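Local coordinates for flavin-nucleotide-binding protein (Mycobacterium smegmatis, PDB 4YBN) that binds FAD and heme in a split beta-barrel fold and is probably an oxidoreductase related to pyridoxamine 5'-phosphate oxidases, at residues D26-L34 with G213-T221; R54-T65 with A147-I156. All coordinates share one frame; numbering follows the deposited sequence.

Contact 1: residues D26-L34 with G213-T221; sequences DDLLDTIPL and GMTGELRNT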
loop_
_atom_site.group_PDB
_atom_site.type_symbol
_atom_site.label_atom_id
_atom_site.label_comp_id
_atom_site.label_asym_id
_atom_site.label_seq_id
_atom_site.Cartn_x
_atom_site.Cartn_y
_atom_site.Cartn_z
ATOM N N ASP A 26 -6.116 10.678 11.183
ATOM C CA ASP A 26 -5.174 11.668 10.728
ATOM C C ASP A 26 -3.744 11.233 10.855
ATOM O O ASP A 26 -2.903 11.527 9.990
ATOM C CB ASP A 26 -5.382 13.023 11.502
ATOM C CG ASP A 26 -6.676 13.684 11.137
ATOM O OD1 ASP A 26 -7.287 13.252 10.163
ATOM O OD2 ASP A 26 -7.100 14.657 11.816
ATOM N N ASP A 27 -3.427 10.557 11.930
ATOM C CA ASP A 27 -2.107 10.056 12.112
ATOM C C ASP A 27 -1.707 9.082 10.981
ATOM O O ASP A 27 -0.636 9.200 10.392
ATOM C CB ASP A 27 -1.980 9.351 13.470
ATOM C CG ASP A 27 -0.554 8.942 13.746
ATOM O OD1 ASP A 27 0.287 9.852 13.922
ATOM O OD2 ASP A 27 -0.253 7.715 13.758
ATOM N N LEU A 28 -2.614 8.200 10.610
ATOM C CA LEU A 28 -2.327 7.329 9.479
ATOM C C LEU A 28 -2.195 8.088 8.222
ATOM O O LEU A 28 -1.197 7.951 7.510
ATOM C CB LEU A 28 -3.424 6.309 9.331
ATOM C CG LEU A 28 -3.272 5.347 8.148
ATOM C CD1 LEU A 28 -2.003 4.574 8.257
ATOM C CD2 LEU A 28 -4.453 4.453 8.060
ATOM N N LEU A 29 -3.134 9.006 7.956
ATOM C CA LEU A 29 -3.085 9.787 6.722
ATOM C C LEU A 29 -1.904 10.742 6.649
ATOM O O LEU A 29 -1.431 11.124 5.583
ATOM C CB LEU A 29 -4.385 10.570 6.556
ATOM C CG LEU A 29 -5.674 9.791 6.424
ATOM C CD1 LEU A 29 -6.867 10.662 6.284
ATOM C CD2 LEU A 29 -5.608 8.783 5.274
ATOM N N ASP A 30 -1.368 11.127 7.801
ATOM C CA ASP A 30 -0.202 11.929 7.815
ATOM C C ASP A 30 1.076 11.133 7.851
ATOM O O ASP A 30 2.135 11.717 8.026
ATOM C CB ASP A 30 -0.215 12.774 9.084
ATOM C CG ASP A 30 -1.318 13.835 9.038
ATOM O OD1 ASP A 30 -1.808 14.110 7.911
ATOM O OD2 ASP A 30 -1.683 14.344 10.118
ATOM N N THR A 31 0.994 9.819 7.747
ATOM C CA THR A 31 2.147 8.975 7.745
ATOM C C THR A 31 2.404 8.416 6.338
ATOM O O THR A 31 3.523 8.471 5.866
ATOM C CB THR A 31 1.941 7.808 8.736
ATOM O OG1 THR A 31 1.727 8.332 10.030
ATOM C CG2 THR A 31 3.195 6.897 8.780
ATOM N N ILE A 32 1.396 7.844 5.710
ATOM C CA ILE A 32 1.561 7.122 4.438
ATOM C C ILE A 32 1.225 8.056 3.327
ATOM O O ILE A 32 0.146 8.596 3.361
ATOM C CB ILE A 32 0.570 5.917 4.393
ATOM C CG1 ILE A 32 0.806 4.988 5.607
ATOM C CG2 ILE A 32 0.720 5.126 3.095
ATOM C CD1 ILE A 32 2.170 4.339 5.594
ATOM N N PRO A 33 2.095 8.239 2.323
ATOM C CA PRO A 33 1.802 9.138 1.217
ATOM C C PRO A 33 1.091 8.518 0.004
ATOM O O PRO A 33 0.739 9.233 -0.915
ATOM C CB PRO A 33 3.182 9.608 0.813
ATOM C CG PRO A 33 4.017 8.450 1.040
ATOM C CD PRO A 33 3.481 7.739 2.241
ATOM N N LEU A 34 0.872 7.206 0.019
ATOM C CA LEU A 34 0.264 6.507 -1.095
ATOM C C LEU A 34 -1.152 6.129 -0.746
ATOM O O LEU A 34 -1.431 5.613 0.346
ATOM C CB LEU A 34 1.091 5.279 -1.434
ATOM C CG LEU A 34 0.472 4.106 -2.173
ATOM C CD1 LEU A 34 0.123 4.492 -3.594
ATOM C CD2 LEU A 34 1.446 2.927 -2.120
ATOM N N GLY A 213 15.430 17.188 6.546
ATOM C CA GLY A 213 14.306 16.610 7.314
ATOM C C GLY A 213 13.774 15.246 6.932
ATOM O O GLY A 213 13.142 14.541 7.762
ATOM N N MET A 214 13.999 14.837 5.693
ATOM C CA MET A 214 13.485 13.555 5.197
ATOM C C MET A 214 14.399 12.429 5.682
ATOM O O MET A 214 15.172 11.857 4.949
ATOM C CB MET A 214 13.374 13.593 3.653
ATOM C CG MET A 214 12.276 14.570 3.233
ATOM S SD MET A 214 12.383 14.804 1.461
ATOM C CE MET A 214 11.483 13.356 0.924
ATOM N N THR A 215 14.331 12.189 6.984
ATOM C CA THR A 215 15.101 11.162 7.607
ATOM C C THR A 215 14.206 10.440 8.656
ATOM O O THR A 215 13.232 11.003 9.157
ATOM C CB THR A 215 16.352 11.803 8.255
ATOM O OG1 THR A 215 17.348 10.794 8.433
ATOM C CG2 THR A 215 15.987 12.494 9.584
ATOM N N GLY A 216 14.566 9.225 8.992
ATOM C CA GLY A 216 13.759 8.383 9.891
ATOM C C GLY A 216 12.688 7.652 9.112
ATOM O O GLY A 216 12.779 7.438 7.884
ATOM N N GLU A 217 11.617 7.362 9.819
ATOM C CA GLU A 217 10.524 6.650 9.246
ATOM C C GLU A 217 9.632 7.563 8.452
ATOM O O GLU A 217 9.300 8.681 8.814
ATOM C CB GLU A 217 9.714 5.926 10.303
ATOM C CG GLU A 217 10.476 4.799 10.961
ATOM C CD GLU A 217 9.655 4.079 12.021
ATOM O OE1 GLU A 217 8.420 4.263 12.103
ATOM O OE2 GLU A 217 10.255 3.311 12.774
ATOM N N LEU A 218 9.263 7.035 7.326
ATOM C CA LEU A 218 8.467 7.714 6.342
ATOM C C LEU A 218 7.275 8.342 7.001
ATOM O O LEU A 218 6.586 7.633 7.720
ATOM C CB LEU A 218 7.963 6.662 5.367
ATOM C CG LEU A 218 6.709 6.985 4.598
ATOM C CD1 LEU A 218 7.089 8.017 3.542
ATOM C CD2 LEU A 218 6.049 5.713 4.070
ATOM N N ARG A 219 7.044 9.655 6.763
ATOM C CA ARG A 219 5.775 10.329 7.167
ATOM C C ARG A 219 5.168 11.187 6.015
ATOM O O ARG A 219 5.782 11.349 4.958
ATOM C CB ARG A 219 5.907 11.091 8.522
ATOM C CG ARG A 219 5.774 10.130 9.713
ATOM C CD ARG A 219 5.312 10.782 10.991
ATOM N NE ARG A 219 3.919 11.266 11.055
ATOM C CZ ARG A 219 3.564 12.399 11.668
ATOM N NH1 ARG A 219 4.502 13.191 12.183
ATOM N NH2 ARG A 219 2.282 12.780 11.737
ATOM N N ASN A 220 3.937 11.649 6.209
ATOM C CA ASN A 220 3.215 12.500 5.226
ATOM C C ASN A 220 2.831 13.911 5.831
ATOM O O ASN A 220 1.729 14.444 5.567
ATOM C CB ASN A 220 1.981 11.732 4.673
ATOM C CG ASN A 220 1.511 12.251 3.316
ATOM O OD1 ASN A 220 2.230 13.002 2.662
ATOM N ND2 ASN A 220 0.289 11.813 2.872
ATOM N N THR A 221 3.736 14.451 6.665
ATOM C CA THR A 221 3.725 15.840 7.140
ATOM C C THR A 221 5.005 16.153 7.920
ATOM O O THR A 221 5.563 15.276 8.593
ATOM C CB THR A 221 2.538 16.164 8.054
ATOM O OG1 THR A 221 2.347 17.582 8.050
ATOM C CG2 THR A 221 2.759 15.683 9.522
HETATM O O HOH W 1 -0.973 14.013 4.863
#

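Contact 2: residues R54-T65 with A147-I156; sequences RVGDELVIHGST and AATLALALAI. With HEM (protoporphyrin IX containing Fe), chain F.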
loop_
_atom_site.group_PDB
_atom_site.type_symbol
_atom_site.label_atom_id
_atom_site.label_comp_id
_atom_site.label_asym_id
_atom_site.label_seq_id
_atom_site.Cartn_x
_atom_site.Cartn_y
_atom_site.Cartn_z
ATOM N N ARG A 54 -3.218 14.932 3.219
ATOM C CA ARG A 54 -4.324 15.430 3.972
ATOM C C ARG A 54 -4.087 16.924 4.188
ATOM O O ARG A 54 -3.063 17.315 4.811
ATOM C CB ARG A 54 -4.443 14.742 5.323
ATOM C CG ARG A 54 -5.709 15.163 6.050
ATOM C CD ARG A 54 -5.863 14.590 7.455
ATOM N NE ARG A 54 -4.760 14.893 8.392
ATOM C CZ ARG A 54 -4.729 15.993 9.154
ATOM N NH1 ARG A 54 -5.734 16.831 9.152
ATOM N NH2 ARG A 54 -3.743 16.211 9.993
ATOM N N VAL A 55 -4.996 17.744 3.676
ATOM C CA VAL A 55 -4.950 19.209 3.869
ATOM C C VAL A 55 -6.137 19.524 4.669
ATOM O O VAL A 55 -7.197 19.673 4.152
ATOM C CB VAL A 55 -4.890 19.939 2.557
ATOM C CG1 VAL A 55 -4.840 21.471 2.720
ATOM C CG2 VAL A 55 -3.658 19.453 1.801
ATOM N N GLY A 56 -5.930 19.525 5.963
ATOM C CA GLY A 56 -7.019 19.683 6.904
ATOM C C GLY A 56 -8.014 18.543 6.902
ATOM O O GLY A 56 -7.644 17.422 7.229
ATOM N N ASP A 57 -9.219 18.809 6.460
ATOM C CA ASP A 57 -10.257 17.830 6.383
ATOM C C ASP A 57 -10.536 17.436 4.936
ATOM O O ASP A 57 -11.607 16.968 4.602
ATOM C CB ASP A 57 -11.526 18.323 7.053
ATOM C CG ASP A 57 -11.341 18.569 8.538
ATOM O OD1 ASP A 57 -10.701 17.776 9.259
ATOM O OD2 ASP A 57 -11.846 19.589 9.001
ATOM N N GLU A 58 -9.566 17.607 4.084
ATOM C CA GLU A 58 -9.659 17.089 2.737
ATOM C C GLU A 58 -8.453 16.176 2.420
ATOM O O GLU A 58 -7.325 16.494 2.799
ATOM C CB GLU A 58 -9.737 18.219 1.766
ATOM C CG GLU A 58 -11.167 18.702 1.585
ATOM C CD GLU A 58 -11.230 19.978 0.832
ATOM O OE1 GLU A 58 -10.376 20.864 1.150
ATOM O OE2 GLU A 58 -12.075 20.079 -0.099
ATOM N N LEU A 59 -8.712 15.085 1.698
ATOM C CA LEU A 59 -7.660 14.284 1.028
ATOM C C LEU A 59 -7.474 14.719 -0.389
ATOM O O LEU A 59 -8.394 14.714 -1.232
ATOM C CB LEU A 59 -8.102 12.841 1.119
ATOM C CG LEU A 59 -7.190 11.684 0.801
ATOM C CD1 LEU A 59 -7.687 10.432 1.527
ATOM C CD2 LEU A 59 -7.105 11.479 -0.686
ATOM N N VAL A 60 -6.280 15.162 -0.690
ATOM C CA VAL A 60 -6.010 15.824 -1.942
ATOM C C VAL A 60 -5.052 15.049 -2.824
ATOM O O VAL A 60 -4.023 14.602 -2.333
ATOM C CB VAL A 60 -5.406 17.221 -1.654
ATOM C CG1 VAL A 60 -5.171 17.980 -2.935
ATOM C CG2 VAL A 60 -6.332 17.986 -0.702
ATOM N N ILE A 61 -5.359 14.939 -4.114
ATOM C CA ILE A 61 -4.478 14.319 -5.080
ATOM C C ILE A 61 -4.296 15.232 -6.240
ATOM O O ILE A 61 -5.055 16.204 -6.453
ATOM C CB ILE A 61 -5.046 12.941 -5.552
ATOM C CG1 ILE A 61 -6.425 13.081 -6.249
ATOM C CG2 ILE A 61 -5.172 12.017 -4.327
ATOM C CD1 ILE A 61 -7.093 11.812 -6.685
ATOM N N HIS A 62 -3.345 14.897 -7.075
ATOM C CA HIS A 62 -3.182 15.606 -8.296
ATOM C C HIS A 62 -2.560 14.834 -9.410
ATOM O O HIS A 62 -1.983 13.763 -9.208
ATOM C CB HIS A 62 -2.365 16.851 -8.026
ATOM C CG HIS A 62 -0.928 16.597 -7.946
ATOM N ND1 HIS A 62 -0.405 15.675 -7.071
ATOM C CD2 HIS A 62 0.108 17.087 -8.669
ATOM C CE1 HIS A 62 0.909 15.643 -7.230
ATOM N NE2 HIS A 62 1.237 16.488 -8.190
ATOM N N GLY A 63 -2.606 15.382 -10.597
ATOM C CA GLY A 63 -1.931 14.722 -11.730
ATOM C C GLY A 63 -2.221 15.404 -13.029
ATOM O O GLY A 63 -2.676 16.540 -12.989
ATOM N N SER A 64 -1.988 14.731 -14.163
ATOM C CA SER A 64 -2.126 15.364 -15.450
ATOM C C SER A 64 -3.591 15.565 -15.784
ATOM O O SER A 64 -4.427 14.667 -15.589
ATOM C CB SER A 64 -1.436 14.545 -16.570
ATOM O OG SER A 64 -1.687 15.116 -17.858
ATOM N N THR A 65 -3.901 16.742 -16.306
ATOM C CA THR A 65 -5.230 16.975 -16.867
ATOM C C THR A 65 -5.602 16.004 -17.979
ATOM O O THR A 65 -6.814 15.894 -18.316
ATOM C CB THR A 65 -5.374 18.370 -17.472
ATOM O OG1 THR A 65 -4.394 18.542 -18.505
ATOM C CG2 THR A 65 -5.279 19.442 -16.396
ATOM N N ALA A 147 -2.000 24.877 -15.418
ATOM C CA ALA A 147 -3.022 24.496 -16.417
ATOM C C ALA A 147 -2.877 23.073 -16.848
ATOM O O ALA A 147 -3.852 22.445 -17.234
ATOM C CB ALA A 147 -3.003 25.407 -17.634
ATOM N N ALA A 148 -1.676 22.532 -16.739
ATOM C CA ALA A 148 -1.458 21.105 -17.028
ATOM C C ALA A 148 -1.802 20.157 -15.837
ATOM O O ALA A 148 -1.718 18.977 -15.972
ATOM C CB ALA A 148 -0.026 20.867 -17.468
ATOM N N THR A 149 -2.287 20.691 -14.741
ATOM C CA THR A 149 -2.539 19.951 -13.502
ATOM C C THR A 149 -4.012 19.966 -13.060
ATOM O O THR A 149 -4.700 20.970 -13.023
ATOM C CB THR A 149 -1.608 20.475 -12.359
ATOM O OG1 THR A 149 -0.255 20.361 -12.788
ATOM C CG2 THR A 149 -1.680 19.684 -11.045
ATOM N N LEU A 150 -4.457 18.800 -12.679
ATOM C CA LEU A 150 -5.755 18.560 -12.138
ATOM C C LEU A 150 -5.498 18.275 -10.700
ATOM O O LEU A 150 -4.701 17.409 -10.351
ATOM C CB LEU A 150 -6.274 17.335 -12.870
ATOM C CG LEU A 150 -7.726 16.956 -12.800
ATOM C CD1 LEU A 150 -8.632 18.141 -13.073
ATOM C CD2 LEU A 150 -7.975 15.849 -13.828
ATOM N N ALA A 151 -6.094 19.043 -9.837
ATOM C CA ALA A 151 -6.088 18.776 -8.421
ATOM C C ALA A 151 -7.467 18.454 -7.969
ATOM O O ALA A 151 -8.391 19.135 -8.364
ATOM C CB ALA A 151 -5.580 20.032 -7.685
ATOM N N LEU A 152 -7.617 17.455 -7.106
ATOM C CA LEU A 152 -8.893 16.967 -6.646
ATOM C C LEU A 152 -8.927 16.720 -5.178
ATOM O O LEU A 152 -7.915 16.295 -4.616
ATOM C CB LEU A 152 -9.213 15.611 -7.322
ATOM C CG LEU A 152 -9.126 15.614 -8.849
ATOM C CD1 LEU A 152 -9.030 14.193 -9.367
ATOM C CD2 LEU A 152 -10.358 16.248 -9.407
ATOM N N ALA A 153 -10.078 16.914 -4.528
ATOM C CA ALA A 153 -10.173 16.824 -3.064
ATOM C C ALA A 153 -11.386 16.048 -2.664
ATOM O O ALA A 153 -12.477 16.258 -3.209
ATOM C CB ALA A 153 -10.269 18.233 -2.462
ATOM N N LEU A 154 -11.176 15.103 -1.778
ATOM C CA LEU A 154 -12.228 14.335 -1.181
ATOM C C LEU A 154 -12.392 14.724 0.260
ATOM O O LEU A 154 -11.447 14.706 1.027
ATOM C CB LEU A 154 -11.835 12.853 -1.289
ATOM C CG LEU A 154 -12.768 11.825 -0.646
ATOM C CD1 LEU A 154 -14.006 11.743 -1.516
ATOM C CD2 LEU A 154 -12.170 10.460 -0.497
ATOM N N ALA A 155 -13.618 15.077 0.624
ATOM C CA ALA A 155 -13.976 15.502 1.971
ATOM C C ALA A 155 -13.862 14.399 2.968
ATOM O O ALA A 155 -14.353 13.323 2.740
ATOM C CB ALA A 155 -15.417 16.073 1.996
ATOM N N ILE A 156 -13.205 14.671 4.092
ATOM C CA ILE A 156 -13.178 13.753 5.178
ATOM C C ILE A 156 -14.218 14.232 6.184
ATOM O O ILE A 156 -13.979 15.199 6.911
ATOM C CB ILE A 156 -11.850 13.693 5.886
ATOM C CG1 ILE A 156 -10.724 13.359 4.918
ATOM C CG2 ILE A 156 -11.954 12.680 7.029
ATOM C CD1 ILE A 156 -9.330 13.730 5.456
HETATM C CHA HEM F . 2.446 13.541 -12.023
HETATM C CHB HEM F . 4.280 13.497 -7.588
HETATM C CHC HEM F . 4.033 18.335 -7.363
HETATM C CHD HEM F . 1.985 18.332 -11.722
HETATM C C1A HEM F . 2.989 13.120 -10.846
HETATM C C2A HEM F . 3.265 11.763 -10.544
HETATM C C3A HEM F . 3.757 11.753 -9.278
HETATM C C4A HEM F . 3.800 13.096 -8.815
HETATM C CMA HEM F . 4.204 10.511 -8.548
HETATM C CAA HEM F . 3.030 10.544 -11.425
HETATM C CBA HEM F . 4.004 10.394 -12.603
HETATM C CGA HEM F . 3.632 9.152 -13.384
HETATM O O1A HEM F . 4.390 8.149 -13.354
HETATM O O2A HEM F . 2.575 9.108 -14.067
HETATM C C1B HEM F . 4.404 14.825 -7.147
HETATM C C2B HEM F . 5.007 15.176 -5.899
HETATM C C3B HEM F . 4.938 16.534 -5.790
HETATM C C4B HEM F . 4.293 17.016 -7.052
HETATM C CMB HEM F . 5.583 14.237 -4.861
HETATM C CAB HEM F . 5.522 17.267 -4.635
HETATM C CBB HEM F . 5.806 18.558 -4.685
HETATM C C1C HEM F . 3.408 18.803 -8.535
HETATM C C2C HEM F . 2.914 20.127 -8.740
HETATM C C3C HEM F . 2.322 20.140 -10.005
HETATM C C4C HEM F . 2.471 18.793 -10.548
HETATM C CMC HEM F . 3.048 21.283 -7.788
HETATM C CAC HEM F . 1.766 21.312 -10.708
HETATM C CBC HEM F . 1.925 22.611 -10.369
HETATM C C1D HEM F . 1.973 17.012 -12.134
HETATM C C2D HEM F . 1.455 16.621 -13.464
HETATM C C3D HEM F . 1.606 15.300 -13.527
HETATM C C4D HEM F . 2.181 14.881 -12.251
HETATM C CMD HEM F . 0.888 17.492 -14.556
HETATM C CAD HEM F . 1.277 14.373 -14.654
HETATM C CBD HEM F . 2.571 14.025 -15.418
HETATM C CGD HEM F . 2.292 13.419 -16.782
HETATM O O1D HEM F . 2.550 14.044 -17.843
HETATM O O2D HEM F . 1.786 12.279 -16.848
HETATM N NA HEM F . 3.322 13.918 -9.783
HETATM N NB HEM F . 4.031 15.936 -7.808
HETATM N NC HEM F . 3.052 18.009 -9.610
HETATM N ND HEM F . 2.395 15.939 -11.454
HETATM FE FE HEM F . 3.119 15.916 -9.714
HETATM O O HOH W 2 0.058 17.299 -17.697
HETATM O O HOH W 3 -4.556 21.079 -19.512
#

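Contact 1: residues D26-L34 with G213-T221
D30 and T31, in the turn that leaves helix 22-29, run against R219 and N220 of the C-terminal tail, and the alpha carbons come closest at T31 and R219, CA to CA 3.9 Å. The contact is a worked example of how an irregular tail can be held on a split beta-barrel: its polar groups meet the carbonyls released where a helix ends. The amide N of N220 donates to O of D30 at 2.6 Å, arriving well above the carbonyl plane. The side chain of the same residue supplies the second bond, ND2 to O of L29 at 3.3 Å, with a bent N-H...O angle of 141°. CG of N220 stands anti to the backbone N (chi1 -157°), which carries the amide over P33 and toward the helix end; ND2 also bonds to O of F52, on strand 44-55. A water lies between O of L29 and O of N220 and can donate to them, though it has more acceptors in reach than protons, bridging the two segments beside these direct bonds.

Apolar packing takes over further along, where P33 and L218 meet tip to tip, CD of the proline lying 3.7 Å from CD2 of the leucine. L218 of the tail also packs on L188 of the second subunit. R219 bends at chi3 and lays its guanidinium beside the turn, near the carboxylates of D27 and D30 but making no salt bridge with either; the salt bridge of D30 is with R54. The closest side-chain-to-side-chain contact of R219 is with carbon, its NH2 lying 3.6 Å from CB of D30.

Contact 2: residues R54-T65 with A147-I156
Strands 58-64 and 149-155 pair antiparallel in the split beta-barrel, and this pairing illustrates how a regular sheet can present a metal ligand at one end. Backbone bonding is continuous: L59 with L154, I61 with L152 and G63 with L150 are hydrogen-bonded pairs, each joined by two N-H...O bonds. I156 N to D57 O (2.8 Å) and T65 N to A148 O (3.1 Å) extend the pairing beyond these residues at its two ends. A type II' turn from V55 to E58 leads into the first strand.

Apolar contacts lie on both faces. On one, the side chains of I61 and L152 cross at a slant, CG1 of I61 lying 3.9 Å from CB of L152, with L70 of helix 68-74 and F111 of strand 110-113 nearby; on the other, V60 meets A153. Near the turn, CD1 of I156 packs on CG of R54 (3.9 Å), the two side chains crossing at about a right angle.

Among polar side chains, the carboxylate of E58 reaches over A153 and bonds through OE1 to Y122. Two separate waters link T65 OG1 to O of A147 and S64 OG to O of A148; S64 OG is also hydrogen-bonded to N of G66.

Cofactor contacts gather around H62, the axial ligand of the heme. Its CG sits between the backbone N and carbonyl carbon (chi1 80°), lifting the ring off the sheet, and CG2 of T149 lies at the ring edge, near its plane. OG1 of T149, bonded to O of E145, approaches heme CAC at 3.1 Å, while NE2 of H62 reaches the iron at 2.5 Å.

How the contacts relate
Together the contacts show how the C-terminal tail and a cofactor-bearing sheet can share a single arginine. Their centres lie about 17 Å apart, and R54 spans the boundary: NH2 forms a salt bridge with OD2 of D30 at 2.8 Å, while NE makes a longer, weak ion pair with D26. L29 adds apolar continuity, its CD1 lying 4.0 Å from CD1 of I156. Both contacts border the FAD pocket, contact 1 through L34 and contact 2 through H62 and G63, but heme iron is ligated from contact 2. The second subunit touches both and completes the heme site, with Y102 and K164 of that subunit hydrogen-bonded to the heme.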